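Local coordinates for protein aldo-keto Reductase, OXIDOREDUCTASE (Salmonella typhimurium, PDB 5T79) that binds NADPH and probably reduces aldehydes such as 3-hydroxybutanal, giving 1,3-butanediol, at residues C75-G78 and R79-E83; P87-E91 and L92-T96; P145-E148 and T149-L153; D154-R158 and H159-L163; L174-Q177 and A178-L182. All coordinates share one frame; numbering follows the deposited sequence. Where two conformers were deposited one is given.

Contact 1: C75-G78 and R79-E83; sequences CNFG and RILQE
L81 sits one turn beyond F77. L81 CB lies 3.3 Å from F77 O, the carbonyl oxygen that also accepts the L81 N-H at 2.8 Å with the donor nearly in line with C=O. Next, CG is set anti to the backbone N (chi1 164°), a torsion that carries the branch along the same flank as the phenyl ring. There L81 CD2 comes within 4.4 Å of F77 CE2, a loose apolar approach, while the CD1 branch reaches R89 beyond the helix. On the outer flank the extended chain of R79 places R79 NE 2.9 Å from E83 OE2 in a salt bridge. This bond is nearly straight at 172°; the oxygen lies in the guanidinium plane, but NE stands above the carboxylate plane. E83 OE1 is also paired with R46 of helix 42-54. Buried apolar groups on one flank and an i to i+4 ion pair on the other describe an amphipathic outer helix of a TIM barrel, here within the beta-alpha-beta unit 59-61, 72-85, 93-98.

Contact 2: P87-E91 and L92-T96; sequences PWRDE and LIIST
R89 and L92 meet in the 3-10 turn that leads from helix 72-85 into barrel strand 93-98, the return half of a beta-alpha-beta unit. The turn is closed by L92 N donating to R89 O at 3.1 Å; the nitrogen stands above the carbonyl plane, and C=O...N is only 116°. W88 O lies 3.6 Å from L92 CG. The R89 side chain then folds forward over the strand. CG is anti to the backbone N (chi1 -173°), and a bend at chi2 of -93° swings the guanidinium over I94. I94 CD1 lies over one face of that group, nearer its margin than its middle and 3.8 Å from R89 NH1. At the guanidinium edge, in plane, R89 NH1 makes a weak hydrogen bond of 3.2 Å to L92 O. The stronger polar hold is outside the turn, where R89 NH2 pairs with D133 and Y131 O. With L92 O at its edge, I94 CD1 on one face and NH2 held by D133 and Y131 O, the guanidinium has little freedom to rotate. The D133 salt bridge probably neutralises its partly buried charge, and because D133 OD2 also accepts I94 N, it ties the side chain to the strand backbone.

Contact 3: P145-E148 and T149-L153; sequences PLKE and TMKAL. With SO4 (sulfate ion), chain C.
L146 N donates to sulfate O2 at 2.8 Å and 163°, close to linear. The anion probably came from the crystallisation liquor. It lies at the start of helix 146-158, just where P145 occupies the N-cap position, so the positive end of the helix dipole would be expected to favour its binding. P145 CA approaches sulfate O1 to 3.6 Å, a van der Waals contact beside the polar one. L146 O accepts M150 N from one turn later at 3.0 Å, and the same oxygen is approached by M150 CG at 3.3 Å. The two side chains lie at a slant to each other, with L146 CD1 3.9 Å from M150 CE. M150 brings its CE to L146 CD1 by folding back, CG being anti to the carbonyl carbon (chi1 -65°) and the chain bending again at chi2 and chi3. This is the first turn of helix 146-158, the helix of the beta-alpha-beta unit of strands 132-137 and 162-168, and the L146 and M150 side chains face helix 172-185. On another flank, T149 OG1 is hydrogen-bonded to G111 O, and the extended E148 chain carries OE2 to the backbone N-H of R113, at the start of the neighbouring helix 113-127. K147 O accepts K151 N at 2.9 Å. The like charges of K147 NZ and K151 NZ come as near as 5.4 Å, and K147 also has a long, weak ion pair with D184.

Contact 4: D154-R158 and H159-L163; sequences DHLVR and HGKAL
L156 O accepts K161 N at 2.9 Å, nearly in line with the carbonyl, and V157 O takes G160 N at 3.0 Å; with G160 at positive phi (62°) this is a Schellman motif closing helix 146-158. The tight part centres on L156 O, which also accepts A162 N weakly at 3.3 Å. Beside it, V157 CA makes a CA-H...O contact of 3.3 Å to A162 O, with 161° at the hydrogen, as the chain enters strand 162-168. L156 CD2 rests on K161 CD, whose ammonium end goes on to D121. The solvent side differs in kind. There the H155 and H159 rings approach obliquely, a doubtful detail because H159 has two deposited conformers. H155 is a zinc ligand in a crystal structure of this protein; no zinc is bound to this chain in the model. Water also enters next to the tight part, where one molecule donates to both V157 O and A162 O, 2.8 Å from each.

Contact 5: L174-Q177 and A178-L182; sequences LARQ and AIDIL
L174 O, A175 O, R176 O and Q177 O accept the N-H groups of A178, I179, D180 and I181 in turn, all at 2.9 to 3.0 Å, the regular i to i+4 pattern of an alpha-helix. Side chains close over these carbonyls. I179 CG1 lies 3.2 Å from A175 O because it is anti to its own carbonyl carbon (chi1 -72°), which leans it back along the helix, and I179 CD1 follows at 3.4 Å from A175 O. I181 does the same on another flank, facing M150, with I181 CG1 3.3 Å from Q177 O. The D180 carboxylate leans over the backbone, D180 CG lying 3.3 Å from R176 O. Of the arginine side chain, in one of its two deposited conformers, CG is what comes near, with R176 CG 3.9 Å from D180 OD2. D180 OD1 forms a salt bridge to K214 at the end of helix 207-214. Any attraction between R176 and D180 is therefore probably only long-range; K214 is probably the stronger partner, and its salt bridge links helix 172-185 to helix 207-214.

Overall arrangement
The five contacts involve helices of the outer layer of one TIM barrel and their joins to barrel strands, in three of its beta-alpha-beta units. Contacts 1 and 2 follow each other in the chain and touch, F77 CZ lying 3.8 Å from I94 CD1. Contacts 3 and 4 share helix 146-158, with centres about 13 Å apart. Contact 3 also packs on contact 5, where M150 CB meets I181 CG2 at 3.6 Å. Contacts 1 and 5 are farthest apart, about 34 Å between centres. The F77 and I94 side chains each stay about 11 Å from the bound NADPH, and those of A175 and M150 about 13 and 14 Å. A direct tie to the site comes from contact 2, where S95 OG is hydrogen-bonded to the NADPH-binding D61.

Contact 1: C75-G78 and R79-E83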
loop_
_atom_site.group_PDB
_atom_site.type_symbol
_atom_site.label_atom_id
_atom_site.label_comp_id
_atom_site.label_asym_id
_atom_site.label_seq_id
_atom_site.Cartn_x
_atom_site.Cartn_y
_atom_site.Cartn_z
ATOM N N CYS A 75 17.104 -3.189 0.037
ATOM C CA CYS A 75 18.299 -3.888 -0.525
ATOM C C CYS A 75 17.903 -5.126 -1.289
ATOM O O CYS A 75 18.401 -5.354 -2.386
ATOM C CB CYS A 75 19.285 -4.265 0.571
ATOM S SG CYS A 75 20.084 -2.861 1.335
ATOM N N ASN A 76 17.065 -5.969 -0.680
ATOM C CA ASN A 76 16.669 -7.238 -1.312
ATOM C C ASN A 76 15.863 -6.985 -2.550
ATOM O O ASN A 76 16.112 -7.635 -3.561
ATOM C CB ASN A 76 15.915 -8.143 -0.330
ATOM C CG ASN A 76 16.837 -8.826 0.634
ATOM O OD1 ASN A 76 17.955 -9.210 0.285
ATOM N ND2 ASN A 76 16.388 -9.004 1.862
ATOM N N PHE A 77 14.964 -5.993 -2.511
ATOM C CA PHE A 77 14.192 -5.593 -3.702
ATOM C C PHE A 77 15.153 -5.086 -4.796
ATOM O O PHE A 77 15.009 -5.470 -5.953
ATOM C CB PHE A 77 13.152 -4.507 -3.359
ATOM C CG PHE A 77 12.435 -4.001 -4.592
ATOM C CD1 PHE A 77 11.421 -4.745 -5.179
ATOM C CD2 PHE A 77 12.801 -2.798 -5.182
ATOM C CE1 PHE A 77 10.773 -4.291 -6.328
ATOM C CE2 PHE A 77 12.165 -2.349 -6.340
ATOM C CZ PHE A 77 11.159 -3.101 -6.910
ATOM N N GLY A 78 16.113 -4.247 -4.416
ATOM C CA GLY A 78 17.137 -3.722 -5.329
ATOM C C GLY A 78 17.907 -4.820 -6.053
ATOM O O GLY A 78 18.077 -4.764 -7.273
ATOM N N ARG A 79 18.332 -5.855 -5.317
ATOM C CA ARG A 79 19.048 -7.005 -5.902
ATOM C C ARG A 79 18.139 -7.779 -6.882
ATOM O O ARG A 79 18.581 -8.104 -7.994
ATOM C CB ARG A 79 19.538 -7.962 -4.789
ATOM C CG ARG A 79 20.283 -9.188 -5.336
ATOM C CD ARG A 79 20.620 -10.185 -4.256
ATOM N NE ARG A 79 20.899 -11.520 -4.806
ATOM C CZ ARG A 79 20.866 -12.641 -4.090
ATOM N NH1 ARG A 79 20.585 -12.600 -2.794
ATOM N NH2 ARG A 79 21.130 -13.807 -4.659
ATOM N N ILE A 80 16.893 -8.098 -6.462
ATOM C CA ILE A 80 15.952 -8.862 -7.300
ATOM C C ILE A 80 15.609 -8.039 -8.554
ATOM O O ILE A 80 15.523 -8.603 -9.654
ATOM C CB ILE A 80 14.701 -9.322 -6.515
ATOM C CG1 ILE A 80 15.109 -10.335 -5.412
ATOM C CG2 ILE A 80 13.626 -9.951 -7.456
ATOM C CD1 ILE A 80 14.097 -10.452 -4.242
ATOM N N LEU A 81 15.440 -6.723 -8.394
ATOM C CA LEU A 81 15.176 -5.826 -9.528
ATOM C C LEU A 81 16.329 -5.913 -10.561
ATOM O O LEU A 81 16.066 -6.097 -11.752
ATOM C CB LEU A 81 14.976 -4.377 -9.060
ATOM C CG LEU A 81 15.060 -3.287 -10.137
ATOM C CD1 LEU A 81 13.861 -3.315 -11.075
ATOM C CD2 LEU A 81 15.174 -1.941 -9.505
ATOM N N GLN A 82 17.589 -5.807 -10.090
ATOM C CA GLN A 82 18.777 -5.866 -10.957
ATOM C C GLN A 82 18.875 -7.234 -11.651
ATOM O O GLN A 82 19.184 -7.310 -12.844
ATOM C CB GLN A 82 20.050 -5.599 -10.113
ATOM C CG GLN A 82 21.389 -5.712 -10.875
ATOM C CD GLN A 82 21.649 -4.612 -11.889
ATOM O OE1 GLN A 82 21.252 -3.450 -11.723
ATOM N NE2 GLN A 82 22.370 -4.948 -12.952
ATOM N N GLU A 83 18.613 -8.317 -10.902
ATOM C CA GLU A 83 18.779 -9.664 -11.445
ATOM C C GLU A 83 17.668 -10.081 -12.386
ATOM O O GLU A 83 17.956 -10.742 -13.391
ATOM C CB GLU A 83 18.880 -10.699 -10.308
ATOM C CG GLU A 83 20.181 -10.594 -9.515
ATOM C CD GLU A 83 20.308 -11.480 -8.288
ATOM O OE1 GLU A 83 19.300 -12.099 -7.875
ATOM O OE2 GLU A 83 21.416 -11.518 -7.709
#

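Contact 2: P87-E91 and L92-T96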
loop_
_atom_site.group_PDB
_atom_site.type_symbol
_atom_site.label_atom_id
_atom_site.label_comp_id
_atom_site.label_asym_id
_atom_site.label_seq_id
_atom_site.Cartn_x
_atom_site.Cartn_y
_atom_site.Cartn_z
ATOM N N PRO A 87 14.718 -5.161 -17.467
ATOM C CA PRO A 87 14.077 -4.816 -18.761
ATOM C C PRO A 87 12.629 -4.320 -18.608
ATOM O O PRO A 87 12.109 -3.723 -19.536
ATOM C CB PRO A 87 14.100 -6.141 -19.532
ATOM C CG PRO A 87 15.248 -6.909 -18.913
ATOM C CD PRO A 87 15.078 -6.601 -17.459
ATOM N N TRP A 88 11.987 -4.566 -17.451
ATOM C CA TRP A 88 10.598 -4.163 -17.237
ATOM C C TRP A 88 10.466 -3.096 -16.130
ATOM O O TRP A 88 9.344 -2.856 -15.684
ATOM C CB TRP A 88 9.719 -5.409 -16.924
ATOM C CG TRP A 88 9.784 -6.437 -18.022
ATOM C CD1 TRP A 88 9.120 -6.409 -19.217
ATOM C CD2 TRP A 88 10.702 -7.535 -18.098
ATOM N NE1 TRP A 88 9.532 -7.460 -20.014
ATOM C CE2 TRP A 88 10.513 -8.158 -19.355
ATOM C CE3 TRP A 88 11.658 -8.068 -17.212
ATOM C CZ2 TRP A 88 11.264 -9.267 -19.760
ATOM C CZ3 TRP A 88 12.394 -9.174 -17.612
ATOM C CH2 TRP A 88 12.215 -9.747 -18.879
ATOM N N ARG A 89 11.566 -2.380 -15.757
ATOM C CA ARG A 89 11.450 -1.332 -14.707
ATOM C C ARG A 89 10.439 -0.249 -15.124
ATOM O O ARG A 89 9.734 0.266 -14.267
ATOM C CB ARG A 89 12.815 -0.682 -14.365
ATOM C CG ARG A 89 12.785 0.289 -13.147
ATOM C CD ARG A 89 12.556 1.769 -13.542
ATOM N NE ARG A 89 12.386 2.680 -12.390
ATOM C CZ ARG A 89 11.237 2.877 -11.740
ATOM N NH1 ARG A 89 10.146 2.202 -12.082
ATOM N NH2 ARG A 89 11.186 3.706 -10.704
ATOM N N ASP A 90 10.352 0.076 -16.427
ATOM C CA ASP A 90 9.434 1.138 -16.865
ATOM C C ASP A 90 7.961 0.651 -16.907
ATOM O O ASP A 90 7.052 1.452 -17.138
ATOM C CB ASP A 90 9.899 1.743 -18.198
ATOM C CG ASP A 90 11.250 2.472 -18.073
ATOM O OD1 ASP A 90 11.631 2.825 -16.943
ATOM O OD2 ASP A 90 11.886 2.731 -19.115
ATOM N N GLU A 91 7.729 -0.641 -16.579
ATOM C CA GLU A 91 6.384 -1.210 -16.433
ATOM C C GLU A 91 5.969 -1.255 -14.938
ATOM O O GLU A 91 4.874 -1.710 -14.622
ATOM C CB GLU A 91 6.355 -2.636 -17.030
ATOM C CG GLU A 91 6.361 -2.583 -18.557
ATOM C CD GLU A 91 6.364 -3.913 -19.284
ATOM O OE1 GLU A 91 5.611 -4.826 -18.881
ATOM O OE2 GLU A 91 7.099 -4.034 -20.284
ATOM N N LEU A 92 6.857 -0.811 -14.030
ATOM C CA LEU A 92 6.616 -0.870 -12.589
ATOM C C LEU A 92 6.417 0.498 -11.967
ATOM O O LEU A 92 7.006 1.476 -12.420
ATOM C CB LEU A 92 7.811 -1.559 -11.860
ATOM C CG LEU A 92 8.180 -2.998 -12.308
ATOM C CD1 LEU A 92 9.332 -3.571 -11.450
ATOM C CD2 LEU A 92 6.979 -3.954 -12.188
ATOM N N ILE A 93 5.620 0.537 -10.884
ATOM C CA ILE A 93 5.425 1.688 -10.010
ATOM C C ILE A 93 6.047 1.284 -8.685
ATOM O O ILE A 93 5.536 0.390 -8.001
ATOM C CB ILE A 93 3.943 2.123 -9.850
ATOM C CG1 ILE A 93 3.280 2.544 -11.198
ATOM C CG2 ILE A 93 3.799 3.232 -8.779
ATOM C CD1 ILE A 93 3.806 3.798 -11.893
ATOM N N ILE A 94 7.177 1.888 -8.356
ATOM C CA ILE A 94 7.916 1.590 -7.139
ATOM C C ILE A 94 7.760 2.760 -6.204
ATOM O O ILE A 94 8.055 3.894 -6.590
ATOM C CB ILE A 94 9.426 1.303 -7.450
ATOM C CG1 ILE A 94 9.569 0.089 -8.415
ATOM C CG2 ILE A 94 10.210 1.050 -6.134
ATOM C CD1 ILE A 94 10.968 -0.033 -9.148
ATOM N N SER A 95 7.408 2.499 -4.973
ATOM C CA SER A 95 7.285 3.556 -4.016
ATOM C C SER A 95 8.150 3.349 -2.800
ATOM O O SER A 95 8.520 2.274 -2.515
ATOM C CB SER A 95 5.857 3.658 -3.521
ATOM O OG SER A 95 5.546 2.588 -2.717
ATOM N N THR A 96 8.469 4.440 -2.136
ATOM C CA THR A 96 9.149 4.427 -0.861
ATOM C C THR A 96 8.673 5.584 -0.003
ATOM O O THR A 96 7.910 6.375 -0.455
ATOM C CB THR A 96 10.663 4.117 -0.839
ATOM O OG1 THR A 96 11.021 3.599 0.452
ATOM C CG2 THR A 96 11.405 5.310 -1.178
#

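Contact 3: P145-E148 and T149-L153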
loop_
_atom_site.group_PDB
_atom_site.type_symbol
_atom_site.label_atom_id
_atom_site.label_comp_id
_atom_site.label_asym_id
_atom_site.label_seq_id
_atom_site.Cartn_x
_atom_site.Cartn_y
_atom_site.Cartn_z
ATOM N N PRO A 145 6.679 22.540 10.506
ATOM C CA PRO A 145 5.684 23.180 9.623
ATOM C C PRO A 145 5.385 22.287 8.441
ATOM O O PRO A 145 6.311 21.746 7.826
ATOM C CB PRO A 145 6.383 24.468 9.177
ATOM C CG PRO A 145 7.306 24.791 10.303
ATOM C CD PRO A 145 7.833 23.439 10.736
ATOM N N LEU A 146 4.101 22.084 8.154
ATOM C CA LEU A 146 3.729 21.220 7.039
ATOM C C LEU A 146 4.340 21.744 5.721
ATOM O O LEU A 146 4.714 20.947 4.860
ATOM C CB LEU A 146 2.190 21.142 6.961
ATOM C CG LEU A 146 1.574 20.236 5.920
ATOM C CD1 LEU A 146 1.993 18.768 6.122
ATOM C CD2 LEU A 146 0.062 20.359 5.967
ATOM N N LYS A 147 4.484 23.064 5.588
ATOM C CA LYS A 147 5.065 23.657 4.374
ATOM C C LYS A 147 6.507 23.158 4.123
ATOM O O LYS A 147 6.874 22.976 2.963
ATOM C CB LYS A 147 5.043 25.192 4.447
ATOM C CG LYS A 147 5.356 25.887 3.123
ATOM C CD LYS A 147 4.125 26.483 2.462
ATOM C CE LYS A 147 4.460 27.047 1.103
ATOM N NZ LYS A 147 3.328 27.820 0.531
ATOM N N GLU A 148 7.331 22.979 5.182
ATOM C CA GLU A 148 8.703 22.502 4.985
ATOM C C GLU A 148 8.698 21.083 4.422
ATOM O O GLU A 148 9.456 20.773 3.484
ATOM C CB GLU A 148 9.524 22.546 6.299
ATOM C CG GLU A 148 10.920 21.932 6.136
ATOM C CD GLU A 148 11.792 21.951 7.375
ATOM O OE1 GLU A 148 11.791 22.975 8.088
ATOM O OE2 GLU A 148 12.537 20.976 7.593
ATOM N N THR A 149 7.859 20.212 5.009
ATOM C CA THR A 149 7.772 18.818 4.565
ATOM C C THR A 149 7.294 18.740 3.112
ATOM O O THR A 149 7.838 17.972 2.321
ATOM C CB THR A 149 6.829 18.008 5.470
ATOM O OG1 THR A 149 7.228 18.185 6.841
ATOM C CG2 THR A 149 6.888 16.516 5.133
ATOM N N MET A 150 6.276 19.534 2.775
ATOM C CA MET A 150 5.703 19.525 1.434
ATOM C C MET A 150 6.662 20.113 0.414
ATOM O O MET A 150 6.722 19.614 -0.724
ATOM C CB MET A 150 4.356 20.259 1.406
ATOM C CG MET A 150 3.269 19.571 2.232
ATOM S SD MET A 150 2.823 17.854 1.808
ATOM C CE MET A 150 3.682 16.971 3.080
ATOM N N LYS A 151 7.401 21.166 0.804
ATOM C CA LYS A 151 8.420 21.769 -0.056
ATOM C C LYS A 151 9.571 20.746 -0.331
ATOM O O LYS A 151 10.131 20.763 -1.435
ATOM C CB LYS A 151 8.970 23.048 0.573
ATOM C CG LYS A 151 9.859 23.845 -0.383
ATOM C CD LYS A 151 9.958 25.298 0.009
ATOM C CE LYS A 151 8.796 26.132 -0.471
ATOM N NZ LYS A 151 8.748 27.424 0.258
ATOM N N ALA A 152 9.909 19.871 0.661
ATOM C CA ALA A 152 10.919 18.807 0.461
ATOM C C ALA A 152 10.402 17.802 -0.589
ATOM O O ALA A 152 11.163 17.404 -1.465
ATOM C CB ALA A 152 11.242 18.095 1.767
ATOM N N LEU A 153 9.093 17.453 -0.549
ATOM C CA LEU A 153 8.485 16.564 -1.561
ATOM C C LEU A 153 8.532 17.224 -2.951
ATOM O O LEU A 153 8.948 16.587 -3.919
ATOM C CB LEU A 153 7.024 16.210 -1.189
ATOM C CG LEU A 153 6.843 15.379 0.106
ATOM C CD1 LEU A 153 5.358 15.097 0.337
ATOM C CD2 LEU A 153 7.622 14.017 0.027
HETATM S S SO4 C . 1.778 24.166 10.451
HETATM O O1 SO4 C . 2.685 25.166 9.873
HETATM O O2 SO4 C . 2.019 22.832 9.910
HETATM O O3 SO4 C . 0.394 24.546 10.134
HETATM O O4 SO4 C . 1.965 24.141 11.910
#

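Contact 4: D154-R158 and H159-L163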
loop_
_atom_site.group_PDB
_atom_site.type_symbol
_atom_site.label_atom_id
_atom_site.label_comp_id
_atom_site.label_asym_id
_atom_site.label_seq_id
_atom_site.Cartn_x
_atom_site.Cartn_y
_atom_site.Cartn_z
ATOM N N ASP A 154 8.087 18.489 -3.049
ATOM C CA ASP A 154 8.118 19.280 -4.291
ATOM C C ASP A 154 9.570 19.339 -4.844
ATOM O O ASP A 154 9.794 19.116 -6.030
ATOM C CB ASP A 154 7.603 20.710 -3.986
ATOM C CG ASP A 154 7.722 21.659 -5.162
ATOM O OD1 ASP A 154 6.994 21.466 -6.152
ATOM O OD2 ASP A 154 8.537 22.607 -5.081
ATOM N N HIS A 155 10.556 19.603 -3.964
ATOM C CA HIS A 155 11.969 19.651 -4.378
ATOM C C HIS A 155 12.444 18.322 -4.996
ATOM O O HIS A 155 13.120 18.340 -6.026
ATOM C CB HIS A 155 12.858 19.996 -3.164
ATOM C CG HIS A 155 14.320 19.966 -3.458
ATOM N ND1 HIS A 155 14.935 20.983 -4.158
ATOM C CD2 HIS A 155 15.246 19.037 -3.122
ATOM C CE1 HIS A 155 16.213 20.648 -4.220
ATOM N NE2 HIS A 155 16.446 19.487 -3.598
ATOM N N LEU A 156 12.097 17.186 -4.367
ATOM C CA LEU A 156 12.551 15.851 -4.798
ATOM C C LEU A 156 11.912 15.477 -6.142
ATOM O O LEU A 156 12.566 14.844 -6.980
ATOM C CB LEU A 156 12.248 14.808 -3.706
ATOM C CG LEU A 156 13.128 14.991 -2.412
ATOM C CD1 LEU A 156 12.548 14.193 -1.227
ATOM C CD2 LEU A 156 14.635 14.612 -2.667
ATOM N N VAL A 157 10.698 16.001 -6.410
ATOM C CA VAL A 157 10.090 15.765 -7.739
ATOM C C VAL A 157 10.785 16.661 -8.779
ATOM O O VAL A 157 11.182 16.171 -9.846
ATOM C CB VAL A 157 8.555 16.002 -7.684
ATOM C CG1 VAL A 157 7.940 16.110 -9.090
ATOM C CG2 VAL A 157 7.895 14.856 -6.938
ATOM N N ARG A 158 10.934 17.974 -8.474
ATOM C CA ARG A 158 11.566 18.899 -9.438
ATOM C C ARG A 158 13.000 18.483 -9.781
ATOM O O ARG A 158 13.424 18.667 -10.918
ATOM C CB ARG A 158 11.505 20.358 -8.950
ATOM C CG ARG A 158 10.044 20.846 -8.981
ATOM C CD ARG A 158 9.854 22.250 -8.465
ATOM N NE ARG A 158 8.425 22.552 -8.395
ATOM C CZ ARG A 158 7.694 22.993 -9.414
ATOM N NH1 ARG A 158 8.257 23.221 -10.598
ATOM N NH2 ARG A 158 6.401 23.227 -9.255
ATOM N N HIS A 159 13.699 17.860 -8.844
ATOM C CA HIS A 159 15.082 17.488 -9.098
ATOM C C HIS A 159 15.214 15.972 -9.416
ATOM O O HIS A 159 16.300 15.398 -9.310
ATOM C CB HIS A 159 15.966 17.998 -7.957
ATOM C CG HIS A 159 15.969 19.497 -7.980
ATOM N ND1 HIS A 159 16.702 20.200 -8.932
ATOM C CD2 HIS A 159 15.160 20.367 -7.334
ATOM C CE1 HIS A 159 16.375 21.470 -8.767
ATOM N NE2 HIS A 159 15.464 21.620 -7.807
ATOM N N GLY A 160 14.116 15.410 -9.931
ATOM C CA GLY A 160 14.015 14.091 -10.548
ATOM C C GLY A 160 14.306 12.840 -9.748
ATOM O O GLY A 160 14.609 11.800 -10.350
ATOM N N LYS A 161 14.197 12.910 -8.412
ATOM C CA LYS A 161 14.421 11.748 -7.540
ATOM C C LYS A 161 13.118 10.987 -7.292
ATOM O O LYS A 161 13.165 9.838 -6.848
ATOM C CB LYS A 161 15.088 12.156 -6.220
ATOM C CG LYS A 161 16.502 12.701 -6.458
ATOM C CD LYS A 161 17.172 13.084 -5.162
ATOM C CE LYS A 161 18.641 13.436 -5.434
ATOM N NZ LYS A 161 19.281 14.084 -4.239
ATOM N N ALA A 162 11.959 11.625 -7.566
ATOM C CA ALA A 162 10.623 10.982 -7.495
ATOM C C ALA A 162 9.780 11.486 -8.649
ATOM O O ALA A 162 9.854 12.673 -8.956
ATOM C CB ALA A 162 9.929 11.304 -6.182
ATOM N N LEU A 163 8.974 10.637 -9.270
ATOM C CA LEU A 163 8.098 11.117 -10.345
ATOM C C LEU A 163 6.863 11.782 -9.756
ATOM O O LEU A 163 6.384 12.771 -10.297
ATOM C CB LEU A 163 7.667 9.985 -11.293
ATOM C CG LEU A 163 8.789 9.309 -12.113
ATOM C CD1 LEU A 163 8.209 8.425 -13.187
ATOM C CD2 LEU A 163 9.730 10.353 -12.742
HETATM O O HOH W 1 13.398 23.063 -5.710
HETATM O O HOH W 2 10.004 14.134 -11.338
#

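Contact 5: L174-Q177 and A178-L182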
loop_
_atom_site.group_PDB
_atom_site.type_symbol
_atom_site.label_atom_id
_atom_site.label_comp_id
_atom_site.label_asym_id
_atom_site.label_seq_id
_atom_site.Cartn_x
_atom_site.Cartn_y
_atom_site.Cartn_z
ATOM N N LEU A 174 -5.633 17.363 8.063
ATOM C CA LEU A 174 -4.226 17.560 7.679
ATOM C C LEU A 174 -4.022 17.196 6.211
ATOM O O LEU A 174 -3.253 17.869 5.521
ATOM C CB LEU A 174 -3.294 16.764 8.571
ATOM C CG LEU A 174 -1.840 17.259 8.550
ATOM C CD1 LEU A 174 -1.701 18.600 9.286
ATOM C CD2 LEU A 174 -0.931 16.232 9.183
ATOM N N ALA A 175 -4.729 16.148 5.720
ATOM C CA ALA A 175 -4.643 15.754 4.308
ATOM C C ALA A 175 -5.093 16.932 3.414
ATOM O O ALA A 175 -4.416 17.222 2.427
ATOM C CB ALA A 175 -5.489 14.510 4.044
ATOM N N ARG A 176 -6.202 17.637 3.793
ATOM C CA ARG A 176 -6.671 18.800 3.036
ATOM C C ARG A 176 -5.555 19.856 2.931
ATOM O O ARG A 176 -5.254 20.326 1.832
ATOM C CB ARG A 176 -7.928 19.418 3.686
ATOM C CG ARG A 176 -8.522 20.557 2.864
ATOM C CD ARG A 176 -9.723 21.224 3.528
ATOM N NE ARG A 176 -10.855 20.306 3.734
ATOM C CZ ARG A 176 -11.776 20.013 2.819
ATOM N NH1 ARG A 176 -11.705 20.536 1.601
ATOM N NH2 ARG A 176 -12.756 19.168 3.106
ATOM N N GLN A 177 -4.947 20.217 4.074
ATOM C CA GLN A 177 -3.886 21.242 4.133
ATOM C C GLN A 177 -2.696 20.861 3.264
ATOM O O GLN A 177 -2.207 21.702 2.506
ATOM C CB GLN A 177 -3.397 21.442 5.565
ATOM C CG GLN A 177 -4.400 22.013 6.546
ATOM C CD GLN A 177 -3.778 21.958 7.921
ATOM O OE1 GLN A 177 -2.617 22.335 8.108
ATOM N NE2 GLN A 177 -4.487 21.381 8.885
ATOM N N ALA A 178 -2.252 19.576 3.353
ATOM C CA ALA A 178 -1.116 19.046 2.594
ATOM C C ALA A 178 -1.394 19.073 1.086
ATOM O O ALA A 178 -0.542 19.511 0.303
ATOM C CB ALA A 178 -0.801 17.632 3.053
ATOM N N ILE A 179 -2.604 18.628 0.682
ATOM C CA ILE A 179 -3.009 18.604 -0.733
ATOM C C ILE A 179 -3.022 20.043 -1.293
ATOM O O ILE A 179 -2.509 20.290 -2.393
ATOM C CB ILE A 179 -4.380 17.888 -0.888
ATOM C CG1 ILE A 179 -4.192 16.363 -0.666
ATOM C CG2 ILE A 179 -5.031 18.177 -2.267
ATOM C CD1 ILE A 179 -5.574 15.585 -0.352
ATOM N N ASP A 180 -3.607 20.991 -0.533
ATOM C CA ASP A 180 -3.680 22.381 -1.004
ATOM C C ASP A 180 -2.281 23.026 -1.130
ATOM O O ASP A 180 -2.050 23.779 -2.074
ATOM C CB ASP A 180 -4.577 23.208 -0.077
ATOM C CG ASP A 180 -6.068 22.867 -0.177
ATOM O OD1 ASP A 180 -6.464 22.181 -1.147
ATOM O OD2 ASP A 180 -6.833 23.313 0.692
ATOM N N ILE A 181 -1.360 22.725 -0.196
ATOM C CA ILE A 181 0.016 23.250 -0.227
ATOM C C ILE A 181 0.741 22.709 -1.470
ATOM O O ILE A 181 1.352 23.490 -2.197
ATOM C CB ILE A 181 0.801 22.955 1.087
ATOM C CG1 ILE A 181 0.264 23.835 2.254
ATOM C CG2 ILE A 181 2.317 23.190 0.905
ATOM C CD1 ILE A 181 0.666 23.326 3.661
ATOM N N LEU A 182 0.668 21.389 -1.710
ATOM C CA LEU A 182 1.301 20.746 -2.866
ATOM C C LEU A 182 0.720 21.272 -4.173
ATOM O O LEU A 182 1.479 21.534 -5.091
ATOM C CB LEU A 182 1.153 19.213 -2.790
ATOM C CG LEU A 182 2.074 18.507 -1.773
ATOM C CD1 LEU A 182 1.687 17.019 -1.638
ATOM C CD2 LEU A 182 3.549 18.582 -2.217
#